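Local atomic coordinates of putative diflavin flavoprotein A 3 (Synechocystis sp., PDB entry 6H0C), a protein that probably carries electrons from NADH to oxygen, reducing it to water, with this chain forming its flavodiiron core of a metallo-beta-lactamase-like and a flavodoxin-like domain. Residues K131-L136 with E218-Q223; P150-P155 with A207-A212; Q223-S228 with E239-Y244. All coordinates share one frame; numbering follows the deposited sequence. Where two conformers were deposited one is given.

Interaction 1 of 3, residues K131-L136 with E218-Q223; sequences KGNDHL and EAYPAQ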
loop_
_atom_site.group_PDB
_atom_site.type_symbol
_atom_site.label_atom_id
_atom_site.label_comp_id
_atom_site.label_asym_id
_atom_site.label_seq_id
_atom_site.Cartn_x
_atom_site.Cartn_y
_atom_site.Cartn_z
ATOM N N LYS A 131 -6.096 18.068 -2.556
ATOM C CA LYS A 131 -6.429 17.517 -3.857
ATOM C C LYS A 131 -5.272 17.832 -4.806
ATOM O O LYS A 131 -4.366 18.591 -4.454
ATOM C CB LYS A 131 -7.751 18.117 -4.357
ATOM C CG LYS A 131 -8.174 17.696 -5.751
ATOM C CD LYS A 131 -9.498 18.350 -6.158
ATOM C CE LYS A 131 -10.026 17.787 -7.481
ATOM N NZ LYS A 131 -11.323 18.419 -7.882
ATOM N N GLY A 132 -5.293 17.250 -5.999
ATOM C CA GLY A 132 -4.234 17.473 -6.966
ATOM C C GLY A 132 -4.017 18.946 -7.242
ATOM O O GLY A 132 -4.970 19.677 -7.493
ATOM N N ASN A 133 -2.759 19.372 -7.167
ATOM C CA ASN A 133 -2.348 20.753 -7.443
ATOM C C ASN A 133 -2.717 21.760 -6.348
ATOM O O ASN A 133 -2.581 22.968 -6.552
ATOM C CB ASN A 133 -2.916 21.216 -8.788
ATOM C CG ASN A 133 -2.418 20.369 -9.950
ATOM O OD1 ASN A 133 -1.249 19.982 -9.997
ATOM N ND2 ASN A 133 -3.308 20.067 -10.888
ATOM N N ASP A 134 -3.171 21.270 -5.192
ATOM C CA ASP A 134 -3.283 22.117 -4.004
ATOM C C ASP A 134 -1.893 22.437 -3.476
ATOM O O ASP A 134 -0.938 21.693 -3.731
ATOM C CB ASP A 134 -4.102 21.446 -2.899
ATOM C CG ASP A 134 -5.592 21.592 -3.101
ATOM O OD1 ASP A 134 -6.006 22.387 -3.969
ATOM O OD2 ASP A 134 -6.353 20.913 -2.379
ATOM N N HIS A 135 -1.786 23.529 -2.726
ATOM C CA HIS A 135 -0.500 23.953 -2.185
ATOM C C HIS A 135 -0.555 24.193 -0.679
ATOM O O HIS A 135 -1.612 24.459 -0.116
ATOM C CB HIS A 135 -0.015 25.230 -2.881
ATOM C CG HIS A 135 0.023 25.129 -4.374
ATOM N ND1 HIS A 135 0.949 24.359 -5.046
ATOM C CD2 HIS A 135 -0.750 25.703 -5.325
ATOM C CE1 HIS A 135 0.742 24.461 -6.347
ATOM N NE2 HIS A 135 -0.284 25.269 -6.542
ATOM N N LEU A 136 0.606 24.090 -0.042
ATOM C CA LEU A 136 0.774 24.447 1.357
ATOM C C LEU A 136 2.155 25.091 1.515
ATOM O O LEU A 136 3.188 24.463 1.264
ATOM C CB LEU A 136 0.624 23.221 2.262
ATOM C CG LEU A 136 0.639 23.498 3.766
ATOM C CD1 LEU A 136 -0.644 24.207 4.186
ATOM C CD2 LEU A 136 0.837 22.209 4.559
ATOM N N GLU A 218 5.721 12.894 -13.230
ATOM C CA GLU A 218 6.622 13.394 -14.275
ATOM C C GLU A 218 6.667 14.928 -14.332
ATOM O O GLU A 218 7.673 15.512 -14.717
ATOM C CB GLU A 218 6.193 12.875 -15.647
ATOM C CG GLU A 218 6.847 11.605 -16.128
ATOM C CD GLU A 218 6.556 11.350 -17.609
ATOM O OE1 GLU A 218 7.514 11.297 -18.414
ATOM O OE2 GLU A 218 5.366 11.212 -17.974
ATOM N N ALA A 219 5.565 15.572 -13.959
ATOM C CA ALA A 219 5.445 17.024 -14.070
ATOM C C ALA A 219 6.360 17.767 -13.098
ATOM O O ALA A 219 6.573 18.972 -13.227
ATOM C CB ALA A 219 3.993 17.447 -13.845
ATOM N N TYR A 220 6.891 17.051 -12.117
ATOM C CA TYR A 220 7.735 17.667 -11.106
ATOM C C TYR A 220 9.179 17.218 -11.301
ATOM O O TYR A 220 9.481 16.022 -11.300
ATOM C CB TYR A 220 7.196 17.331 -9.708
ATOM C CG TYR A 220 5.729 17.680 -9.614
ATOM C CD1 TYR A 220 5.321 18.957 -9.243
ATOM C CD2 TYR A 220 4.749 16.755 -9.970
ATOM C CE1 TYR A 220 3.973 19.292 -9.197
ATOM C CE2 TYR A 220 3.403 17.084 -9.933
ATOM C CZ TYR A 220 3.019 18.354 -9.545
ATOM O OH TYR A 220 1.680 18.681 -9.501
ATOM N N PRO A 221 10.074 18.191 -11.508
ATOM C CA PRO A 221 11.490 17.953 -11.812
ATOM C C PRO A 221 12.308 17.516 -10.592
ATOM O O PRO A 221 13.360 18.094 -10.327
ATOM C CB PRO A 221 11.958 19.319 -12.326
ATOM C CG PRO A 221 11.073 20.298 -11.626
ATOM C CD PRO A 221 9.732 19.623 -11.545
ATOM N N ALA A 222 11.833 16.502 -9.875
ATOM C CA ALA A 222 12.475 16.068 -8.638
ATOM C C ALA A 222 13.867 15.492 -8.882
ATOM O O ALA A 222 14.100 14.828 -9.878
ATOM C CB ALA A 222 11.602 15.037 -7.926
ATOM N N GLN A 223 14.780 15.749 -7.954
ATOM C CA GLN A 223 16.117 15.179 -7.999
ATOM C C GLN A 223 16.305 14.091 -6.934
ATOM O O GLN A 223 17.337 13.408 -6.896
ATOM C CB GLN A 223 17.156 16.276 -7.813
ATOM C CG GLN A 223 17.077 17.378 -8.861
ATOM C CD GLN A 223 17.491 16.906 -10.237
ATOM O OE1 GLN A 223 16.682 16.882 -11.167
ATOM N NE2 GLN A 223 18.760 16.538 -10.379
#
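The carboxamide oxygen of Asn133 comes up to the hydroxyl of Tyr220 at the surface of the metallo-beta-lactamase-like domain, an alpha-beta/beta-alpha sandwich. Asn133 sits in the turn that carries the chain from strand 127-129 of one sheet to strand 135-137 of the other, and Tyr220 is brought up to it by the loop after helix 207-217. The two side chains meet at a slant, amide and ring planes 42° apart. Asn133 OD1 lies 3.2 Å from Tyr220 OH, but the angle is poor and the pair is not a hydrogen bond. Tyr220 leaves its backbone toward the turn, whereas for Asn133 it is the amide beyond CB that closes in, with CG anti to the carbonyl carbon (chi1 -61°). The nearest CA pair, Asn133 CA and Ala219 CA, is 10.9 Å apart.

Tyr220 gets its firmer packing from the sheet: its ring rests on Thr145 and Ile147 of strand 143-148 and meets the ring of Tyr161 obliquely. Asn133 is positioned by a type II beta turn from Lys131 to Asp134, in which Asp134 N bonds to Lys131 O at 3.0 Å. Asn133 O sits 3.2 Å above the ring plane of His135, toward its rim. A second tie closes the turn: Lys131 N donates to Asp134 OD2 at 2.9 Å, nearly straight at 165° and from above the carboxylate plane.

Interaction 2 of 3, residues P150-P155 with A207-A212; sequences PSPRYP and AAQVSA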
loop_
_atom_site.group_PDB
_atom_site.type_symbol
_atom_site.label_atom_id
_atom_site.label_comp_id
_atom_site.label_asym_id
_atom_site.label_seq_id
_atom_site.Cartn_x
_atom_site.Cartn_y
_atom_site.Cartn_z
ATOM N N PRO A 150 -3.839 7.376 -5.796
ATOM C CA PRO A 150 -4.591 6.262 -5.219
ATOM C C PRO A 150 -4.280 4.921 -5.865
ATOM O O PRO A 150 -4.056 4.846 -7.077
ATOM C CB PRO A 150 -6.050 6.652 -5.488
ATOM C CG PRO A 150 -5.982 7.530 -6.699
ATOM C CD PRO A 150 -4.728 8.338 -6.468
ATOM N N SER A 151 -4.272 3.877 -5.042
ATOM C CA SER A 151 -4.258 2.498 -5.511
ATOM C C SER A 151 -5.223 1.700 -4.628
ATOM O O SER A 151 -5.690 2.210 -3.613
ATOM C CB SER A 151 -2.852 1.904 -5.462
ATOM O OG SER A 151 -2.383 1.823 -4.129
ATOM N N PRO A 152 -5.543 0.459 -5.025
ATOM C CA PRO A 152 -6.471 -0.343 -4.212
ATOM C C PRO A 152 -5.981 -0.509 -2.779
ATOM O O PRO A 152 -6.754 -0.376 -1.826
ATOM C CB PRO A 152 -6.508 -1.687 -4.951
ATOM C CG PRO A 152 -6.274 -1.299 -6.388
ATOM C CD PRO A 152 -5.253 -0.176 -6.326
ATOM N N ARG A 153 -4.692 -0.768 -2.625
ATOM C CA ARG A 153 -4.151 -1.004 -1.298
ATOM C C ARG A 153 -3.940 0.295 -0.517
ATOM O O ARG A 153 -3.978 0.303 0.719
ATOM C CB ARG A 153 -2.842 -1.783 -1.396
ATOM C CG ARG A 153 -2.356 -2.256 -0.050
ATOM C CD ARG A 153 -1.214 -3.225 -0.157
ATOM N NE ARG A 153 -0.625 -3.417 1.158
ATOM C CZ ARG A 153 0.513 -4.058 1.369
ATOM N NH1 ARG A 153 0.983 -4.179 2.600
ATOM N NH2 ARG A 153 1.179 -4.574 0.344
ATOM N N TYR A 154 -3.715 1.391 -1.236
ATOM C CA TYR A 154 -3.526 2.694 -0.596
ATOM C C TYR A 154 -4.447 3.725 -1.217
ATOM O O TYR A 154 -4.007 4.596 -1.969
ATOM C CB TYR A 154 -2.065 3.137 -0.696
ATOM C CG TYR A 154 -1.163 2.138 -0.031
ATOM C CD1 TYR A 154 -1.139 2.022 1.357
ATOM C CD2 TYR A 154 -0.384 1.265 -0.783
ATOM C CE1 TYR A 154 -0.336 1.081 1.980
ATOM C CE2 TYR A 154 0.422 0.311 -0.164
ATOM C CZ TYR A 154 0.444 0.231 1.218
ATOM O OH TYR A 154 1.242 -0.693 1.845
ATOM N N PRO A 155 -5.742 3.630 -0.897
ATOM C CA PRO A 155 -6.740 4.507 -1.514
ATOM C C PRO A 155 -6.492 5.977 -1.191
ATOM O O PRO A 155 -6.844 6.860 -1.987
ATOM C CB PRO A 155 -8.057 4.026 -0.900
ATOM C CG PRO A 155 -7.781 2.624 -0.457
ATOM C CD PRO A 155 -6.355 2.648 0.014
ATOM N N ALA A 207 -1.049 -2.011 -11.541
ATOM C CA ALA A 207 -0.221 -1.502 -12.632
ATOM C C ALA A 207 -0.790 -0.248 -13.308
ATOM O O ALA A 207 -0.055 0.695 -13.608
ATOM C CB ALA A 207 -0.007 -2.595 -13.662
ATOM N N ALA A 208 -2.095 -0.231 -13.543
ATOM C CA ALA A 208 -2.705 0.907 -14.219
ATOM C C ALA A 208 -2.709 2.164 -13.335
ATOM O O ALA A 208 -2.417 3.268 -13.815
ATOM C CB ALA A 208 -4.119 0.558 -14.661
ATOM N N GLN A 209 -3.034 1.999 -12.050
ATOM C CA GLN A 209 -3.076 3.142 -11.132
ATOM C C GLN A 209 -1.670 3.670 -10.859
ATOM O O GLN A 209 -1.470 4.881 -10.707
ATOM C CB GLN A 209 -3.761 2.779 -9.805
ATOM C CG GLN A 209 -5.206 2.309 -9.925
ATOM C CD GLN A 209 -5.311 0.798 -10.123
ATOM O OE1 GLN A 209 -4.464 0.176 -10.784
ATOM N NE2 GLN A 209 -6.347 0.198 -9.540
ATOM N N VAL A 210 -0.698 2.764 -10.797
ATOM C CA VAL A 210 0.683 3.170 -10.562
ATOM C C VAL A 210 1.231 3.927 -11.785
ATOM O O VAL A 210 1.976 4.906 -11.642
ATOM C CB VAL A 210 1.573 1.954 -10.207
ATOM C CG1 VAL A 210 3.050 2.350 -10.172
ATOM C CG2 VAL A 210 1.141 1.376 -8.858
ATOM N N SER A 211 0.847 3.485 -12.980
ATOM C CA SER A 211 1.257 4.169 -14.201
ATOM C C SER A 211 0.627 5.555 -14.273
ATOM O O SER A 211 1.266 6.516 -14.706
ATOM C CB SER A 211 0.881 3.352 -15.438
ATOM O OG SER A 211 1.346 3.977 -16.622
ATOM N N ALA A 212 -0.629 5.658 -13.850
ATOM C CA ALA A 212 -1.303 6.948 -13.806
ATOM C C ALA A 212 -0.575 7.872 -12.828
ATOM O O ALA A 212 -0.415 9.066 -13.087
ATOM C CB ALA A 212 -2.758 6.782 -13.409
HETATM O O HOH W 1 -2.986 6.517 -8.980
#
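The backbone of loop 150-155 passes close beside the helix segment 207-212, with Ser151 CA 5.8 Å from Gln209 CA at the nearest point. On the helix side Gln209 carries nearly all of the contact. Its CB lies 3.4 Å from Pro150 O and 4.3 Å from Ser151 CA, so the root of the side chain packs against the loop backbone. The chain then bends at chi2 (89°) and lays its terminal amide against the pyrrolidine of Pro152; Gln209 CD is 3.9 Å from Pro152 CD, and the two side chains approach from opposite directions. No direct hydrogen bond joins the segments. A water does so instead, donating to Pro150 O at 2.7 Å and to Gln209 O at 2.8 Å.

The loop joins strands 143-148 and 158-162 of the metallo-beta-lactamase-like domain, and here it also faces the flavodoxin-like domain: Pro152 packs on Tyr262, and its carbonyl accepts from Asn291 ND2. The loop's own shape is set by Ser151. OG stands beside both the backbone N and the carbonyl carbon (chi1 64°), turned back to accept from Tyr154 N at 3.2 Å, an ST motif, while Ser151 N bonds to Tyr154 O. Arg153 and Tyr154 both bind a citrate, probably from the crystallisation liquor, and Arg153 NH1 also forms a salt bridge with Glu30 OE2. Tyr154 meets edge-to-face the ring of His83, which probably falls at the first histidine of the iron-binding motif of flavodiiron relatives, so the loop probably borders the corresponding pocket. Arg153 CG lies over one face of the Tyr154 ring, toward the rim.

Interaction 3 of 3, residues Q223-S228 with E239-Y244; sequences QTYAPS and ELTRNY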
loop_
_atom_site.group_PDB
_atom_site.type_symbol
_atom_site.label_atom_id
_atom_site.label_comp_id
_atom_site.label_asym_id
_atom_site.label_seq_id
_atom_site.Cartn_x
_atom_site.Cartn_y
_atom_site.Cartn_z
ATOM N N GLN A 223 14.780 15.749 -7.954
ATOM C CA GLN A 223 16.117 15.179 -7.999
ATOM C C GLN A 223 16.305 14.091 -6.934
ATOM O O GLN A 223 17.337 13.408 -6.896
ATOM C CB GLN A 223 17.156 16.276 -7.813
ATOM C CG GLN A 223 17.077 17.378 -8.861
ATOM C CD GLN A 223 17.491 16.906 -10.237
ATOM O OE1 GLN A 223 16.682 16.882 -11.167
ATOM N NE2 GLN A 223 18.760 16.538 -10.379
ATOM N N THR A 224 15.305 13.949 -6.063
ATOM C CA THR A 224 15.312 12.941 -5.009
ATOM C C THR A 224 13.894 12.430 -4.810
ATOM O O THR A 224 12.957 13.219 -4.782
ATOM C CB THR A 224 15.834 13.505 -3.663
ATOM O OG1 THR A 224 17.134 14.079 -3.839
ATOM C CG2 THR A 224 15.896 12.414 -2.579
ATOM N N TYR A 225 13.736 11.116 -4.692
ATOM C CA TYR A 225 12.504 10.550 -4.148
ATOM C C TYR A 225 12.717 10.265 -2.673
ATOM O O TYR A 225 13.727 9.666 -2.293
ATOM C CB TYR A 225 12.105 9.252 -4.848
ATOM C CG TYR A 225 11.819 9.340 -6.334
ATOM C CD1 TYR A 225 11.307 10.498 -6.919
ATOM C CD2 TYR A 225 12.046 8.239 -7.150
ATOM C CE1 TYR A 225 11.040 10.544 -8.285
ATOM C CE2 TYR A 225 11.780 8.277 -8.506
ATOM C CZ TYR A 225 11.279 9.420 -9.071
ATOM O OH TYR A 225 11.028 9.409 -10.430
ATOM N N ALA A 226 11.773 10.688 -1.840
ATOM C CA ALA A 226 11.837 10.396 -0.414
ATOM C C ALA A 226 10.694 9.452 -0.069
ATOM O O ALA A 226 9.577 9.902 0.181
ATOM C CB ALA A 226 11.750 11.669 0.397
ATOM N N PRO A 227 10.966 8.135 -0.075
ATOM C CA PRO A 227 9.926 7.104 0.021
ATOM C C PRO A 227 9.639 6.669 1.457
ATOM O O PRO A 227 10.381 7.042 2.377
ATOM C CB PRO A 227 10.527 5.948 -0.777
ATOM C CG PRO A 227 12.029 6.064 -0.486
ATOM C CD PRO A 227 12.313 7.546 -0.239
ATOM N N SER A 228 8.590 5.872 1.643
ATOM C CA SER A 228 8.275 5.330 2.968
ATOM C C SER A 228 9.360 4.424 3.522
ATOM O O SER A 228 9.583 4.392 4.739
ATOM C CB SER A 228 6.970 4.530 2.940
ATOM O OG SER A 228 5.869 5.358 2.628
ATOM N N GLU A 239 17.343 5.618 -13.107
ATOM C CA GLU A 239 17.373 4.224 -13.497
ATOM C C GLU A 239 16.183 3.481 -12.906
ATOM O O GLU A 239 15.573 2.657 -13.574
ATOM C CB GLU A 239 18.677 3.574 -13.066
ATOM C CG GLU A 239 18.867 2.185 -13.603
ATOM C CD GLU A 239 20.322 1.733 -13.533
ATOM O OE1 GLU A 239 20.629 0.676 -14.117
ATOM O OE2 GLU A 239 21.154 2.427 -12.897
ATOM N N LEU A 240 15.834 3.780 -11.661
ATOM C CA LEU A 240 14.707 3.094 -11.044
ATOM C C LEU A 240 13.413 3.523 -11.724
ATOM O O LEU A 240 12.508 2.710 -11.923
ATOM C CB LEU A 240 14.638 3.371 -9.537
ATOM C CG LEU A 240 13.474 2.707 -8.785
ATOM C CD1 LEU A 240 13.428 1.200 -9.029
ATOM C CD2 LEU A 240 13.541 3.016 -7.285
ATOM N N THR A 241 13.326 4.797 -12.093
ATOM C CA THR A 241 12.120 5.283 -12.752
ATOM C C THR A 241 11.931 4.586 -14.109
ATOM O O THR A 241 10.838 4.109 -14.413
ATOM C CB THR A 241 12.158 6.798 -12.933
ATOM O OG1 THR A 241 12.317 7.414 -11.652
ATOM C CG2 THR A 241 10.860 7.292 -13.550
ATOM N N ARG A 242 12.995 4.501 -14.905
ATOM C CA ARG A 242 12.945 3.786 -16.186
ATOM C C ARG A 242 12.556 2.307 -15.997
ATOM O O ARG A 242 11.782 1.757 -16.778
ATOM C CB ARG A 242 14.291 3.894 -16.920
ATOM C CG ARG A 242 14.721 5.321 -17.289
ATOM C CD ARG A 242 15.959 5.347 -18.222
ATOM N NE ARG A 242 17.100 4.570 -17.709
ATOM C CZ ARG A 242 18.154 5.088 -17.069
ATOM N NH1 ARG A 242 18.228 6.398 -16.856
ATOM N NH2 ARG A 242 19.139 4.299 -16.640
ATOM N N ASN A 243 13.085 1.673 -14.957
ATOM C CA ASN A 243 12.709 0.302 -14.623
ATOM C C ASN A 243 11.211 0.156 -14.305
ATOM O O ASN A 243 10.550 -0.761 -14.796
ATOM C CB ASN A 243 13.546 -0.205 -13.445
ATOM C CG ASN A 243 14.882 -0.826 -13.888
ATOM O OD1 ASN A 243 15.032 -2.045 -13.927
ATOM N ND2 ASN A 243 15.846 0.016 -14.217
ATOM N N TYR A 244 10.681 1.052 -13.473
ATOM C CA TYR A 244 9.252 1.044 -13.160
ATOM C C TYR A 244 8.410 1.105 -14.439
ATOM O O TYR A 244 7.431 0.365 -14.592
ATOM C CB TYR A 244 8.890 2.216 -12.249
ATOM C CG TYR A 244 8.857 1.907 -10.771
ATOM C CD1 TYR A 244 9.865 1.158 -10.165
ATOM C CD2 TYR A 244 7.827 2.402 -9.968
ATOM C CE1 TYR A 244 9.837 0.897 -8.802
ATOM C CE2 TYR A 244 7.786 2.148 -8.614
ATOM C CZ TYR A 244 8.788 1.395 -8.033
ATOM O OH TYR A 244 8.736 1.149 -6.669
#
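Tyr225 reaches from strand 224-227 to helix 237-253 and brings the edge of its phenol up to the hydroxyl of Thr241. Tyr225 OH and Thr241 OG1 are 2.7 Å apart, a hydrogen-bonding distance, though the tyrosine proton may instead go to another acceptor. Thr241 OG1 lies near the ring plane and also approaches the rim carbon Tyr225 CE2 at 3.3 Å, so the oxygen sits at the hydroxyl corner of the ring and not over a face. The methyl joins in more loosely, with Thr241 CG2 3.8 Å from Tyr225 OH. The two side chains cross at about a right angle.

Thr241 holds OG1 beside its own backbone N (chi1 -58°), where the oxygen also bonds to Leu237 O one helical turn earlier. The Thr241 hydroxyl that meets Tyr225 is thus anchored to its own helix. Tyr225 is steadied too: its ring stacks on Phe174, and Phe174 stacks in turn on Tyr244 of the same helix, linking strand and helix by a second, aromatic route. On the helix segment, Glu239 O takes two donors from Asn243, the backbone N at 3.0 Å and the side-chain ND2 at 2.7 Å, which arrive from opposite faces of the carbonyl plane.

Backbone bonds from Thr224 and Ala226 join strand 224-227 to strand 167-171 as the outermost strand of the five-stranded sheet. The helix that follows packs against this strand through Tyr225 and then leads into the flavodoxin-like domain. A sheet with helices packed against it in this way is one half of the alpha-beta/beta-alpha sandwich of the metallo-beta-lactamase fold.

The three contacts tie together parts of the metallo-beta-lactamase-like domain, their centres about 15 to 17 Å apart. Along the chain, interaction 2 falls between the two segments of interaction 1, whereas interaction 3 begins where interaction 1 ends, sharing Gln223. Interactions 1 and 3 both reach the five-stranded sheet, at its two outermost strands, 135-137 and 224-227. Helix 207-217 supplies one side of interaction 2, runs into the loop of interaction 1 and precedes the strand of interaction 3. Interaction 2 lies nearer the centre of the chain, where its loop touches the flavodoxin-like domain, and helix 237-253 of interaction 3 runs on toward the first strand of that domain, 257-262.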